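Local coordinates for protein leucyl-trna synthetase (PDB 5FOC) that probably hydrolyses mischarged aminoacyl-tRNA, being the editing domain of the malaria parasite's cytosolic leucyl-tRNA synthetase, a class I enzyme that charges tRNA with leucine, at residues Gln6-Ile11 against Leu124-Lys129; Gln136-Ile141 against Val255-Ser260. The protein carries 2 engineered substitutions. One frame throughout, in Å; residues are numbered along the deposited sequence.

Contact 1 of 2, residues Gln6-Ile11 against Leu124-Lys129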
ATOM      1  N   GLN A   6     -16.806  -0.729   7.508  1.00 40.04           N
ATOM      2  CA  GLN A   6     -15.549  -1.317   7.962  1.00 35.49           C
ATOM      3  C   GLN A   6     -14.443  -0.213   8.133  1.00 33.82           C
ATOM      4  O   GLN A   6     -14.306   0.633   7.270  1.00 34.45           O
ATOM      5  CB  GLN A   6     -15.139  -2.355   6.912  1.00 41.66           C
ATOM      6  CG  GLN A   6     -13.894  -3.162   7.195  1.00 44.70           C
ATOM      7  CD  GLN A   6     -13.972  -3.921   8.499  1.00 43.80           C
ATOM      8  OE1 GLN A   6     -14.510  -5.027   8.547  1.00 58.71           O
ATOM      9  NE2 GLN A   6     -13.435  -3.326   9.571  1.00 38.24           N
ATOM     10  N   GLU A   7     -13.761  -0.186   9.284  1.00 31.31           N
ATOM     11  CA  GLU A   7     -12.693   0.758   9.533  1.00 27.98           C
ATOM     12  C   GLU A   7     -11.384   0.050   9.102  1.00 28.92           C
ATOM     13  O   GLU A   7     -11.165  -1.115   9.424  1.00 33.18           O
ATOM     14  CB  GLU A   7     -12.639   1.178  10.996  1.00 31.93           C
ATOM     15  CG  GLU A   7     -11.484   2.110  11.300  1.00 32.53           C
ATOM     16  CD  GLU A   7     -11.549   2.737  12.669  1.00 32.89           C
ATOM     17  OE1 GLU A   7     -12.320   3.701  12.832  1.00 48.25           O
ATOM     18  OE2 GLU A   7     -10.821   2.270  13.597  1.00 37.42           O
ATOM     19  N   TYR A   8     -10.581   0.754   8.317  1.00 23.98           N
ATOM     20  CA  TYR A   8      -9.260   0.278   7.874  1.00 21.40           C
ATOM     21  C   TYR A   8      -8.223   1.170   8.510  1.00 22.52           C
ATOM     22  O   TYR A   8      -8.497   2.347   8.806  1.00 26.39           O
ATOM     23  CB  TYR A   8      -9.141   0.361   6.352  1.00 24.93           C
ATOM     24  CG  TYR A   8     -10.116  -0.514   5.604  1.00 22.41           C
ATOM     25  CD1 TYR A   8     -11.444  -0.070   5.378  1.00 26.57           C
ATOM     26  CD2 TYR A   8      -9.808  -1.810   5.259  1.00 23.35           C
ATOM     27  CE1 TYR A   8     -12.345  -0.888   4.720  1.00 27.76           C
ATOM     28  CE2 TYR A   8     -10.686  -2.633   4.586  1.00 22.61           C
ATOM     29  CZ  TYR A   8     -11.992  -2.162   4.362  1.00 26.68           C
ATOM     30  OH  TYR A   8     -12.822  -2.997   3.695  1.00 30.74           O
ATOM     31  N   THR A   9      -6.987   0.648   8.640  1.00 22.22           N
ATOM     32  CA  THR A   9      -5.859   1.475   9.024  1.00 20.93           C
ATOM     33  C   THR A   9      -5.022   1.618   7.752  1.00 19.40           C
ATOM     34  O   THR A   9      -4.748   0.639   7.103  1.00 22.19           O
ATOM     35  CB  THR A   9      -5.018   0.868  10.147  1.00 20.97           C
ATOM     36  OG1 THR A   9      -5.829   0.618  11.280  1.00 23.76           O
ATOM     37  CG2 THR A   9      -3.918   1.841  10.557  1.00 24.23           C
ATOM     38  N   LEU A  10      -4.861   2.841   7.323  1.00 20.88           N
ATOM     39  CA  LEU A  10      -3.941   3.155   6.220  1.00 19.40           C
ATOM     40  C   LEU A  10      -2.560   3.453   6.784  1.00 22.71           C
ATOM     41  O   LEU A  10      -2.402   4.223   7.714  1.00 26.76           O
ATOM     42  CB  LEU A  10      -4.435   4.342   5.388  1.00 21.46           C
ATOM     43  CG  LEU A  10      -5.889   4.302   4.912  1.00 21.79           C
ATOM     44  CD1 LEU A  10      -6.155   5.494   4.014  1.00 21.22           C
ATOM     45  CD2 LEU A  10      -6.224   2.985   4.253  1.00 23.40           C
ATOM     46  N   ILE A  11      -1.564   2.789   6.205  1.00 19.81           N
ATOM     47  CA  ILE A  11      -0.162   2.957   6.603  1.00 20.78           C
ATOM     48  C   ILE A  11       0.535   3.686   5.468  1.00 17.85           C
ATOM     49  O   ILE A  11       0.332   3.366   4.309  1.00 20.57           O
ATOM     50  CB  ILE A  11       0.466   1.585   6.900  1.00 20.82           C
ATOM     51  CG1 ILE A  11      -0.278   0.925   8.103  1.00 25.69           C
ATOM     52  CG2 ILE A  11       1.959   1.700   7.209  1.00 22.67           C
ATOM     53  CD1 ILE A  11       0.154  -0.480   8.430  1.00 29.11           C
ATOM     54  N   LEU A 124      -0.637   4.460  -0.141  1.00 19.45           N
ATOM     55  CA  LEU A 124      -1.464   4.329   1.058  1.00 18.19           C
ATOM     56  C   LEU A 124      -1.912   2.870   1.179  1.00 18.45           C
ATOM     57  O   LEU A 124      -2.795   2.436   0.417  1.00 21.80           O
ATOM     58  CB  LEU A 124      -2.655   5.273   0.966  1.00 20.30           C
ATOM     59  CG  LEU A 124      -2.405   6.757   1.154  1.00 20.41           C
ATOM     60  CD1 LEU A 124      -3.645   7.598   0.836  1.00 21.14           C
ATOM     61  CD2 LEU A 124      -1.937   7.028   2.565  1.00 22.69           C
ATOM     62  N   GLY A 125      -1.241   2.118   2.072  1.00 20.60           N
ATOM     63  CA  GLY A 125      -1.429   0.700   2.256  1.00 20.55           C
ATOM     64  C   GLY A 125      -2.621   0.555   3.193  1.00 20.78           C
ATOM     65  O   GLY A 125      -2.685   1.287   4.135  1.00 28.45           O
ATOM     66  N   SER A 126      -3.433  -0.448   2.956  1.00 19.41           N
ATOM     67  CA  SER A 126      -4.653  -0.643   3.794  1.00 19.45           C
ATOM     68  C   SER A 126      -4.553  -1.987   4.521  1.00 19.77           C
ATOM     69  O   SER A 126      -4.233  -3.002   3.883  1.00 22.70           O
ATOM     70  CB  SER A 126      -5.806  -0.625   2.832  1.00 20.50           C
ATOM     71  OG  SER A 126      -6.967  -0.793   3.649  1.00 24.83           O
ATOM     72  N   THR A 127      -4.879  -2.016   5.822  1.00 18.86           N
ATOM     73  CA  THR A 127      -4.834  -3.237   6.602  1.00 18.94           C
ATOM     74  C   THR A 127      -5.963  -3.248   7.659  1.00 22.82           C
ATOM     75  O   THR A 127      -6.287  -2.191   8.239  1.00 22.77           O
ATOM     76  CB  THR A 127      -3.442  -3.457   7.281  1.00 21.78           C
ATOM     77  OG1 THR A 127      -3.401  -4.729   7.908  1.00 24.04           O
ATOM     78  CG2 THR A 127      -3.130  -2.400   8.282  1.00 24.32           C
ATOM     79  N   LEU A 128      -6.460  -4.459   7.904  1.00 21.93           N
ATOM     80  CA  LEU A 128      -7.288  -4.714   9.077  1.00 20.96           C
ATOM     81  C   LEU A 128      -6.525  -5.271  10.239  1.00 23.00           C
ATOM     82  O   LEU A 128      -7.057  -5.478  11.305  1.00 24.75           O
ATOM     83  CB  LEU A 128      -8.419  -5.677   8.707  1.00 23.02           C
ATOM     84  CG  LEU A 128      -9.362  -5.145   7.625  1.00 25.57           C
ATOM     85  CD1 LEU A 128     -10.250  -6.246   7.089  1.00 28.12           C
ATOM     86  CD2 LEU A 128     -10.124  -3.960   8.166  1.00 24.35           C
ATOM     87  N   LYS A 129      -5.186  -5.454  10.074  1.00 22.69           N
ATOM     88  CA  LYS A 129      -4.385  -5.997  11.107  1.00 19.64           C
ATOM     89  C   LYS A 129      -3.144  -5.107  11.314  1.00 18.80           C
ATOM     90  O   LYS A 129      -1.994  -5.556  11.049  1.00 21.90           O
ATOM     91  CB  LYS A 129      -3.942  -7.418  10.763  1.00 23.42           C
ATOM     92  CG  LYS A 129      -4.927  -8.463  10.316  1.00 26.85           C
ATOM     93  CD  LYS A 129      -4.137  -9.779  10.180  1.00 31.82           C
ATOM     94  CE  LYS A 129      -4.805 -10.828   9.324  1.00 33.87           C
ATOM     95  NZ  LYS A 129      -4.118 -12.153   9.375  1.00 32.24           N
TER
HETATM   96  O   HOH W   1      -7.279  -1.608  10.906  1.00 34.03           O

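Contact 2 of 2, residues Gln136-Ile141 against Val255-Ser260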
ATOM      1  N   GLN A 136       5.987  -6.548   7.966  1.00 19.57           N
ATOM      2  CA  GLN A 136       5.750  -6.320   6.557  1.00 19.14           C
ATOM      3  C   GLN A 136       7.046  -6.608   5.759  1.00 18.66           C
ATOM      4  O   GLN A 136       8.072  -6.038   6.127  1.00 19.93           O
ATOM      5  CB  GLN A 136       5.300  -4.891   6.285  1.00 20.94           C
ATOM      6  CG  GLN A 136       4.855  -4.694   4.862  1.00 20.36           C
ATOM      7  CD  GLN A 136       4.387  -3.314   4.516  1.00 19.33           C
ATOM      8  OE1 GLN A 136       4.193  -2.482   5.393  1.00 20.46           O
ATOM      9  NE2 GLN A 136       4.289  -3.021   3.216  1.00 19.53           N
ATOM     10  N   ASN A 137       6.945  -7.471   4.780  1.00 18.71           N
ATOM     11  CA  ASN A 137       8.137  -7.794   3.902  1.00 18.51           C
ATOM     12  C   ASN A 137       8.028  -7.331   2.472  1.00 19.89           C
ATOM     13  O   ASN A 137       9.047  -7.206   1.753  1.00 22.36           O
ATOM     14  CB  ASN A 137       8.567  -9.259   4.063  1.00 20.35           C
ATOM     15  CG  ASN A 137       7.496 -10.277   3.774  1.00 19.90           C
ATOM     16  OD1 ASN A 137       6.277  -9.979   3.939  1.00 22.18           O
ATOM     17  ND2 ASN A 137       7.885 -11.493   3.442  1.00 21.05           N
ATOM     18  N   TYR A 138       6.823  -7.036   1.987  1.00 19.43           N
ATOM     19  CA  TYR A 138       6.549  -6.553   0.673  1.00 19.33           C
ATOM     20  C   TYR A 138       5.337  -5.625   0.709  1.00 16.19           C
ATOM     21  O   TYR A 138       4.736  -5.441   1.800  1.00 19.81           O
ATOM     22  CB  TYR A 138       6.310  -7.690  -0.340  1.00 18.91           C
ATOM     23  CG  TYR A 138       7.529  -8.520  -0.527  1.00 17.97           C
ATOM     24  CD1 TYR A 138       8.488  -8.076  -1.404  1.00 19.93           C
ATOM     25  CD2 TYR A 138       7.767  -9.668   0.194  1.00 19.25           C
ATOM     26  CE1 TYR A 138       9.649  -8.805  -1.580  1.00 19.37           C
ATOM     27  CE2 TYR A 138       8.916 -10.433   0.006  1.00 18.82           C
ATOM     28  CZ  TYR A 138       9.886  -9.946  -0.873  1.00 21.11           C
ATOM     29  OH  TYR A 138      11.079 -10.700  -1.012  1.00 23.10           O
ATOM     30  N   THR A 139       5.078  -5.000  -0.417  1.00 16.96           N
ATOM     31  CA  THR A 139       3.872  -4.202  -0.624  1.00 18.30           C
ATOM     32  C   THR A 139       3.170  -4.762  -1.843  1.00 19.74           C
ATOM     33  O   THR A 139       3.730  -4.913  -2.895  1.00 19.92           O
ATOM     34  CB  THR A 139       4.260  -2.710  -0.840  1.00 19.33           C
ATOM     35  OG1 THR A 139       4.856  -2.202   0.354  1.00 18.95           O
ATOM     36  CG2 THR A 139       3.055  -1.888  -1.288  1.00 18.66           C
ATOM     37  N   PHE A 140       1.890  -5.101  -1.717  1.00 19.46           N
ATOM     38  CA  PHE A 140       1.157  -5.629  -2.839  1.00 18.86           C
ATOM     39  C   PHE A 140       0.256  -4.590  -3.518  1.00 18.27           C
ATOM     40  O   PHE A 140      -0.331  -3.707  -2.842  1.00 20.50           O
ATOM     41  CB  PHE A 140       0.218  -6.774  -2.448  1.00 19.20           C
ATOM     42  CG  PHE A 140       0.863  -8.043  -2.005  1.00 19.61           C
ATOM     43  CD1 PHE A 140       1.733  -8.760  -2.845  1.00 19.96           C
ATOM     44  CD2 PHE A 140       0.494  -8.621  -0.784  1.00 19.65           C
ATOM     45  CE1 PHE A 140       2.242 -10.009  -2.428  1.00 20.44           C
ATOM     46  CE2 PHE A 140       0.988  -9.836  -0.383  1.00 19.98           C
ATOM     47  CZ  PHE A 140       1.892 -10.527  -1.198  1.00 21.31           C
ATOM     48  N   ILE A 141       0.202  -4.710  -4.839  1.00 17.64           N
ATOM     49  CA  ILE A 141      -0.598  -3.851  -5.712  1.00 20.08           C
ATOM     50  C   ILE A 141      -1.243  -4.692  -6.787  1.00 18.71           C
ATOM     51  O   ILE A 141      -0.763  -5.775  -7.106  1.00 20.95           O
ATOM     52  CB  ILE A 141       0.274  -2.720  -6.310  1.00 20.77           C
ATOM     53  CG1 ILE A 141      -0.541  -1.557  -6.803  1.00 22.73           C
ATOM     54  CG2 ILE A 141       1.174  -3.237  -7.416  1.00 23.53           C
ATOM     55  CD1 ILE A 141       0.259  -0.290  -7.087  1.00 25.24           C
ATOM     56  N   VAL A 255      -1.996  -3.174  -0.385  1.00 18.66           N
ATOM     57  CA  VAL A 255      -1.922  -3.820   0.884  1.00 19.11           C
ATOM     58  C   VAL A 255      -0.506  -4.218   1.317  1.00 19.37           C
ATOM     59  O   VAL A 255       0.270  -4.675   0.497  1.00 23.00           O
ATOM     60  CB  VAL A 255      -2.850  -5.030   0.943  1.00 23.30           C
ATOM     61  CG1 VAL A 255      -4.309  -4.591   0.729  1.00 26.17           C
ATOM     62  CG2 VAL A 255      -2.494  -6.065  -0.055  1.00 24.63           C
ATOM     63  N   PRO A 256      -0.229  -4.077   2.598  1.00 18.62           N
ATOM     64  CA  PRO A 256       1.027  -4.599   3.150  1.00 20.13           C
ATOM     65  C   PRO A 256       1.046  -6.091   3.049  1.00 20.83           C
ATOM     66  O   PRO A 256       0.017  -6.753   3.300  1.00 24.77           O
ATOM     67  CB  PRO A 256       1.036  -4.123   4.605  1.00 20.30           C
ATOM     68  CG  PRO A 256      -0.255  -3.397   4.821  1.00 22.10           C
ATOM     69  CD  PRO A 256      -1.064  -3.399   3.606  1.00 22.56           C
ATOM     70  N   CYS A 257       2.173  -6.682   2.640  1.00 18.89           N
ATOM     71  CA  CYS A 257       2.386  -8.094   2.641  1.00 18.57           C
ATOM     72  C   CYS A 257       3.012  -8.414   3.994  1.00 19.18           C
ATOM     73  O   CYS A 257       4.098  -7.888   4.316  1.00 20.67           O
ATOM     74  CB  CYS A 257       3.353  -8.514   1.512  1.00 18.43           C
ATOM     75  SG  CYS A 257       3.760 -10.255   1.573  1.00 21.53           S
ATOM     76  N   VAL A 258       2.333  -9.219   4.819  1.00 20.34           N
ATOM     77  CA  VAL A 258       2.916  -9.790   6.017  1.00 19.76           C
ATOM     78  C   VAL A 258       2.803 -11.282   5.919  1.00 19.67           C
ATOM     79  O   VAL A 258       1.867 -11.880   6.465  1.00 21.42           O
ATOM     80  CB  VAL A 258       2.287  -9.299   7.342  1.00 21.18           C
ATOM     81  CG1 VAL A 258       3.081  -9.791   8.563  1.00 23.97           C
ATOM     82  CG2 VAL A 258       2.208  -7.806   7.355  1.00 21.05           C
ATOM     83  N   SER A 259       3.757 -11.925   5.260  1.00 19.40           N
ATOM     84  CA  SER A 259       3.611 -13.323   4.885  1.00 20.21           C
ATOM     85  C   SER A 259       3.634 -14.304   6.051  1.00 19.80           C
ATOM     86  O   SER A 259       3.077 -15.405   5.949  1.00 26.35           O
ATOM     87  CB  SER A 259       4.576 -13.733   3.789  1.00 17.87           C
ATOM     88  OG  SER A 259       5.898 -13.497   4.241  1.00 20.84           O
ATOM     89  N   SER A 260       4.191 -13.887   7.176  1.00 19.62           N
ATOM     90  CA  SER A 260       4.190 -14.711   8.374  1.00 21.22           C
ATOM     91  C   SER A 260       2.812 -14.867   8.973  1.00 21.75           C
ATOM     92  O   SER A 260       2.548 -15.906   9.506  1.00 26.58           O
ATOM     93  CB  SER A 260       5.109 -14.124   9.454  1.00 26.02           C
ATOM     94  OG  SER A 260       4.835 -12.772   9.702  1.00 24.37           O
TER

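Contact 1 of 2, residues Gln6-Ile11 against Leu124-Lys129
Thr9 with Thr127 and Ile11 with Gly125 each form a doubly hydrogen-bonded antiparallel pair, holding the axes of strands 7-11 and 124-127 4.4 Å apart at closest and 148° between directions. From Thr9 N to Thr127 O the bond is 3.0 Å long and nearly straight. A water bridges Thr9 OG1 and Thr127 O, donating to the latter. Leu10 and Ser126 form the non-hydrogen-bonded pair between, and Leu10 CA lies 3.1 Å from Gly125 O, a CA-H...O contact. On their face, Leu10 CD2 packs 3.9 Å from Ser126 CB, while Ser126 OG, which is hydrogen-bonded to Ser251, lies 3.4 Å from Tyr8 CD2. On the other face Ile11 CD1 meets Thr127 CG2 at 3.8 Å. With Thr127 OG1 anti to its backbone N (chi1 -174°), the hydroxyl accepts a hydrogen bond from Lys129 N in an ST turn. Past the strand end, Leu128 CD2 reaches Glu7 O at 3.3 Å and touches Tyr8 CD2 at 3.6 Å, crossing the ring side chain obliquely. Since backbone bonds also tie Tyr8 and Leu10 to strand 369-373, and Leu124 to Val184 and Ser126 to Ile254, this is an interior antiparallel ladder of the editing domain's mixed sheet.

Contact 2 of 2, residues Gln136-Ile141 against Val255-Ser260
Tyr138 O is gripped by two donors: Cys257 N from the other segment at 3.0 Å and, from the opposite face of the carbonyl plane, NE2 of Gln136, two residues back in its own segment, at 2.8 Å. The two bonds satisfy a buried carbonyl, and the one from NE2, with the acceptor close to the amide plane, holds the rotation of the Gln136 amide. The glutamine chain runs out extended and crosses the Pro256 ring, bringing Gln136 CD within 3.4 Å of Pro256 CB. Cys257 O in turn accepts a hydrogen bond from the backbone N of Asn137. The Asn137 side chain carries the pairing beyond the strand: CG sits between its backbone N and carbonyl carbon (chi1 57°), and ND2 donates to Ser259 OG at 2.9 Å, while Ser259 N returns a weak bond of 3.4 Å to Asn137 OD1. Farther along, Phe140 and Val255 exchange two backbone bonds, the shorter 2.8 Å from Phe140 N to Val255 O. On the face they share with Cys257, the Phe140 ring lies against the cysteine, with Cys257 CB over the ring face, 3.3 Å from Phe140 CE2. The sulfur makes an oblique sulfur-aromatic contact, SG standing 4.1 Å from the Phe140 ring centroid and 47° off its normal. Val255 CG2 comes in at the edge of that ring, while SG also lies at the edge of the Tyr138 ring, whose hydroxyl bonds to Gln289 and Asn292. Strands 138-141 and 255-257 run antiparallel at 139°. Strand 238-242 joins 138-141 in parallel on its other side, through backbone bonds of Thr139 and Ile141. Helix 263-274 packs against Asn137, Tyr138, Phe140 and Ser259, and strand 7-15 touches Gln136 and Thr139 through Ile13.

How the contacts relate
The two contacts show how one sheet can be assembled from strands distant in sequence. They come in series along the chain: contact 1 closes at residue 129 before contact 2 opens at 136, and strands 120-127 and 138-141 follow one another directly. Each joins segments more than 110 residues apart. Their centres lie about 12 Å from each other, within the same mixed sheet near the middle of the chain. They also touch: Ser126 O packs 3.2 Å from Pro256 CD, and Thr127 CB approaches Pro256 CG, while Ser126 bonds through its backbone to Ile254. Together they tie the beginning, middle and later parts of the editing domain into a single core.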